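Local coordinates for protein SM80.1 Vicilin (Solanum melongena, PDB 5VF5) that probably serves as a 7S seed storage protein of the vicilin family, built from two cupin domains, and carries a bound copper ion, at residues Asp167-Glu170 with Arg171-Arg174; Gly253-Val256 with Leu257-Tyr260. All blocks are in the same frame, centred on the assembly; numbering follows the deposited sequence.

Contact 1 (Asp167-Glu170 with Arg171-Arg174)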
loop_
_atom_site.group_PDB
_atom_site.type_symbol
_atom_site.label_atom_id
_atom_site.label_comp_id
_atom_site.label_asym_id
_atom_site.label_seq_id
_atom_site.Cartn_x
_atom_site.Cartn_y
_atom_site.Cartn_z
ATOM N N ASP A 167 -21.563 5.715 -38.072
ATOM C CA ASP A 167 -20.728 4.571 -38.416
ATOM C C ASP A 167 -19.225 4.814 -38.152
ATOM O O ASP A 167 -18.537 3.906 -37.707
ATOM C CB ASP A 167 -21.021 4.064 -39.830
ATOM C CG ASP A 167 -22.473 3.596 -39.997
ATOM O OD1 ASP A 167 -23.133 3.121 -39.037
ATOM O OD2 ASP A 167 -22.961 3.711 -41.113
ATOM N N ARG A 168 -18.740 6.040 -38.337
ATOM C CA ARG A 168 -17.359 6.355 -38.106
ATOM C C ARG A 168 -16.986 6.384 -36.602
ATOM O O ARG A 168 -15.937 5.889 -36.184
ATOM C CB ARG A 168 -17.055 7.692 -38.699
ATOM C CG ARG A 168 -15.606 8.032 -38.646
ATOM C CD ARG A 168 -15.260 9.208 -39.510
ATOM N NE ARG A 168 -13.799 9.301 -39.551
ATOM C CZ ARG A 168 -13.112 10.370 -39.934
ATOM N NH1 ARG A 168 -13.732 11.484 -40.315
ATOM N NH2 ARG A 168 -11.779 10.323 -39.920
ATOM N N ILE A 169 -17.839 7.008 -35.805
ATOM C CA ILE A 169 -17.631 7.038 -34.373
ATOM C C ILE A 169 -17.794 5.622 -33.756
ATOM O O ILE A 169 -16.953 5.177 -32.918
ATOM C CB ILE A 169 -18.450 8.196 -33.723
ATOM C CG1 ILE A 169 -17.978 8.473 -32.308
ATOM C CG2 ILE A 169 -19.934 7.903 -33.698
ATOM C CD1 ILE A 169 -16.592 9.080 -32.212
ATOM N N GLU A 170 -18.771 4.845 -34.218
ATOM C CA GLU A 170 -18.924 3.488 -33.695
ATOM C C GLU A 170 -17.696 2.636 -34.057
ATOM O O GLU A 170 -17.199 1.884 -33.213
ATOM C CB GLU A 170 -20.234 2.852 -34.169
ATOM C CG GLU A 170 -21.434 3.487 -33.472
ATOM C CD GLU A 170 -22.691 2.659 -33.521
ATOM O OE1 GLU A 170 -23.174 2.265 -32.428
ATOM O OE2 GLU A 170 -23.241 2.437 -34.624
ATOM N N ARG A 171 -17.158 2.824 -35.269
ATOM C CA ARG A 171 -15.929 2.139 -35.684
ATOM C C ARG A 171 -14.738 2.467 -34.790
ATOM O O ARG A 171 -13.977 1.582 -34.446
ATOM C CB ARG A 171 -15.569 2.483 -37.145
ATOM C CG ARG A 171 -14.584 1.529 -37.776
ATOM C CD ARG A 171 -14.324 1.826 -39.258
ATOM N NE ARG A 171 -13.040 2.523 -39.457
ATOM C CZ ARG A 171 -11.832 1.945 -39.521
ATOM N NH1 ARG A 171 -11.682 0.621 -39.419
ATOM N NH2 ARG A 171 -10.749 2.705 -39.680
ATOM N N LEU A 172 -14.589 3.733 -34.391
ATOM C CA LEU A 172 -13.507 4.178 -33.503
ATOM C C LEU A 172 -13.493 3.330 -32.246
ATOM O O LEU A 172 -12.443 2.917 -31.763
ATOM C CB LEU A 172 -13.688 5.657 -33.133
ATOM C CG LEU A 172 -12.838 6.224 -31.976
ATOM C CD1 LEU A 172 -11.383 6.291 -32.393
ATOM C CD2 LEU A 172 -13.326 7.581 -31.493
ATOM N N PHE A 173 -14.676 3.100 -31.712
ATOM C CA PHE A 173 -14.829 2.417 -30.436
ATOM C C PHE A 173 -14.878 0.909 -30.542
ATOM O O PHE A 173 -15.138 0.269 -29.551
ATOM C CB PHE A 173 -16.008 2.974 -29.647
ATOM C CG PHE A 173 -15.786 4.383 -29.172
ATOM C CD1 PHE A 173 -14.771 4.670 -28.285
ATOM C CD2 PHE A 173 -16.580 5.413 -29.623
ATOM C CE1 PHE A 173 -14.556 5.974 -27.878
ATOM C CE2 PHE A 173 -16.391 6.689 -29.192
ATOM C CZ PHE A 173 -15.353 6.988 -28.339
ATOM N N ARG A 174 -14.578 0.371 -31.733
ATOM C CA ARG A 174 -14.438 -1.094 -31.977
ATOM C C ARG A 174 -13.017 -1.536 -32.323
ATOM O O ARG A 174 -12.748 -2.719 -32.411
ATOM C CB ARG A 174 -15.333 -1.561 -33.169
ATOM C CG ARG A 174 -16.830 -1.531 -33.001
ATOM C CD ARG A 174 -17.493 -2.393 -34.088
ATOM N NE ARG A 174 -17.144 -2.027 -35.473
ATOM C CZ ARG A 174 -17.784 -1.125 -36.228
ATOM N NH1 ARG A 174 -18.823 -0.432 -35.749
ATOM N NH2 ARG A 174 -17.368 -0.897 -37.478
HETATM O O HOH W 1 -19.877 1.214 -37.667
#
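In I169, chi1 of -165° sets CG1 opposite the backbone N and chi2 of 69° turns CD1 toward the next helical turn, where it meets CE2 of F173 at 3.9 Å and, in the modelled conformer of L172, CD2 of that leucine at 3.7 Å. The branched side chains of I169 and L172 pass at a slant, whereas I169 and F173 run side by side in the same direction. I169 and F173, both buried, suit the side of the helix that packs inward: I169 also rests on L158 and F162 of helix 155-162, and F173 stacks on Y150. This is the C-terminal end of helix 166-172, one of the short helices that stand out from the cupin barrels. Here the i to i+4 bonding, still sound at R171 N to D167 O (3.0 Å), fades: F173 N makes weak bonds to both I169 O (3.3 Å) and E170 O (3.2 Å). On the polar side, R174 bends at chi3 (-56°), and its long chain carries the guanidinium back along the helix. A water in the guanidinium plane accepts from NH1 of R174 at 2.7 Å and donates to O of D167 at 3.0 Å, giving that carbonyl a second partner besides R171 N.

Contact 2 (Gly253-Val256 with Leu257-Tyr260). With ACT (acetate ion), chain C.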
loop_
_atom_site.group_PDB
_atom_site.type_symbol
_atom_site.label_atom_id
_atom_site.label_comp_id
_atom_site.label_asym_id
_atom_site.label_seq_id
_atom_site.Cartn_x
_atom_site.Cartn_y
_atom_site.Cartn_z
ATOM N N GLY A 253 18.455 -11.188 9.449
ATOM C CA GLY A 253 18.785 -11.559 10.811
ATOM C C GLY A 253 18.267 -10.591 11.863
ATOM O O GLY A 253 18.600 -10.745 13.047
ATOM N N GLY A 254 17.441 -9.624 11.466
ATOM C CA GLY A 254 16.906 -8.671 12.410
ATOM C C GLY A 254 15.471 -8.913 12.767
ATOM O O GLY A 254 14.794 -9.783 12.197
ATOM N N MET A 255 15.009 -8.091 13.710
ATOM C CA MET A 255 13.598 -8.050 14.096
ATOM C C MET A 255 13.257 -6.637 14.477
ATOM O O MET A 255 14.108 -5.887 14.907
ATOM C CB MET A 255 13.279 -8.986 15.256
ATOM C CG MET A 255 13.985 -8.622 16.553
ATOM S SD MET A 255 13.644 -9.726 17.949
ATOM C CE MET A 255 11.940 -9.372 18.308
ATOM N N VAL A 256 11.994 -6.260 14.305
ATOM C CA VAL A 256 11.479 -5.042 14.913
ATOM C C VAL A 256 10.993 -5.406 16.298
ATOM O O VAL A 256 10.295 -6.427 16.486
ATOM C CB VAL A 256 10.407 -4.328 14.057
ATOM C CG1 VAL A 256 9.147 -5.146 13.824
ATOM C CG2 VAL A 256 10.073 -2.972 14.689
ATOM N N LEU A 257 11.413 -4.655 17.301
ATOM C CA LEU A 257 10.961 -4.918 18.659
ATOM C C LEU A 257 9.423 -4.786 18.737
ATOM O O LEU A 257 8.834 -3.982 18.001
ATOM C CB LEU A 257 11.631 -3.957 19.629
ATOM C CG LEU A 257 13.119 -4.271 19.847
ATOM C CD1 LEU A 257 13.735 -3.197 20.709
ATOM C CD2 LEU A 257 13.326 -5.606 20.532
ATOM N N PRO A 258 8.772 -5.576 19.612
ATOM C CA PRO A 258 7.331 -5.454 19.715
ATOM C C PRO A 258 6.888 -4.006 19.930
ATOM O O PRO A 258 7.503 -3.243 20.719
ATOM C CB PRO A 258 6.984 -6.364 20.886
ATOM C CG PRO A 258 8.103 -7.394 20.925
ATOM C CD PRO A 258 9.317 -6.576 20.549
ATOM N N TYR A 259 5.836 -3.617 19.212
ATOM C CA TYR A 259 5.304 -2.271 19.346
ATOM C C TYR A 259 3.825 -2.293 19.021
ATOM O O TYR A 259 3.265 -3.314 18.579
ATOM C CB TYR A 259 6.017 -1.325 18.363
ATOM C CG TYR A 259 5.644 -1.582 16.907
ATOM C CD1 TYR A 259 6.327 -2.540 16.146
ATOM C CD2 TYR A 259 4.592 -0.916 16.306
ATOM C CE1 TYR A 259 5.977 -2.798 14.817
ATOM C CE2 TYR A 259 4.228 -1.182 14.981
ATOM C CZ TYR A 259 4.912 -2.129 14.249
ATOM O OH TYR A 259 4.599 -2.364 12.922
ATOM N N TYR A 260 3.154 -1.182 19.253
ATOM C CA TYR A 260 1.801 -0.996 18.727
ATOM C C TYR A 260 1.613 0.425 18.221
ATOM O O TYR A 260 2.332 1.361 18.631
ATOM C CB TYR A 260 0.697 -1.381 19.761
ATOM C CG TYR A 260 0.614 -0.466 20.973
ATOM C CD1 TYR A 260 1.369 -0.683 22.129
ATOM C CD2 TYR A 260 -0.205 0.642 20.962
ATOM C CE1 TYR A 260 1.278 0.167 23.221
ATOM C CE2 TYR A 260 -0.308 1.478 22.069
ATOM C CZ TYR A 260 0.458 1.241 23.192
ATOM O OH TYR A 260 0.410 2.052 24.299
HETATM C C ACT C . 3.559 0.148 10.786
HETATM O O ACT C . 3.492 1.393 10.551
HETATM O OXT ACT C . 3.195 -0.306 11.894
HETATM C CH3 ACT C . 4.105 -0.841 9.785
#
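V256 and Y259 meet at a slant, the valine methyls lying near two ring carbons of the tyrosine, with CG2 of V256 4.0 Å from CD1 of Y259 and CG1 of V256 4.1 Å from CE1 of Y259. Both belong to strand 254-261 of the second cupin domain, a beta-barrel fold, and their side chains touch neighbouring strands: V256 also packs on F329 and F353, and Y259 on I327 and F329. Compact and beta-branched, V256 suits a buried strand position, while the ring of Y259 is long enough to join this apolar packing to a polar site. Its chi1 of 70°, with CG between the backbone N and the carbonyl carbon, brings the ring to V256 and the hydroxyl to an acetate. M255 and P258 make a looser apolar contact, CE of M255 lying 4.4 Å from CD of P258. Having no N-H, P258 cannot donate a backbone bond; the two preceding residues pair by backbone hydrogen bonds, V256 with F329 and L257 with Y391. The acetate, probably from the crystallisation liquor, is also bound by K351, R266 and N261, a cluster suited to an anion. Its OXT accepts a hydrogen bond from OH of Y259 at 2.7 Å, near the plane of the ring.

How the contacts relate
After strand 13-14, which joins strand 318-321 of the second half, the chain builds most of the first cupin barrel before it reaches contact 1, at the end of helix 166-172. Strand 181-183 then returns to pair with strand 60-65, and helix 186-192 follows on the way to the second barrel, where contact 2 lies on strand 254-261. Each contact joins adjoining residues of one continuous segment, so neither closes a loop; they follow in series, neither nested nor crossed. Contact 1 ties helix 166-172 to helix 155-162, whereas the strand of contact 2 pairs with strands 327-331, 351-353 and 392-394 in one sheet. Their centres are 58 Å apart, on opposite sides of the chain's centre.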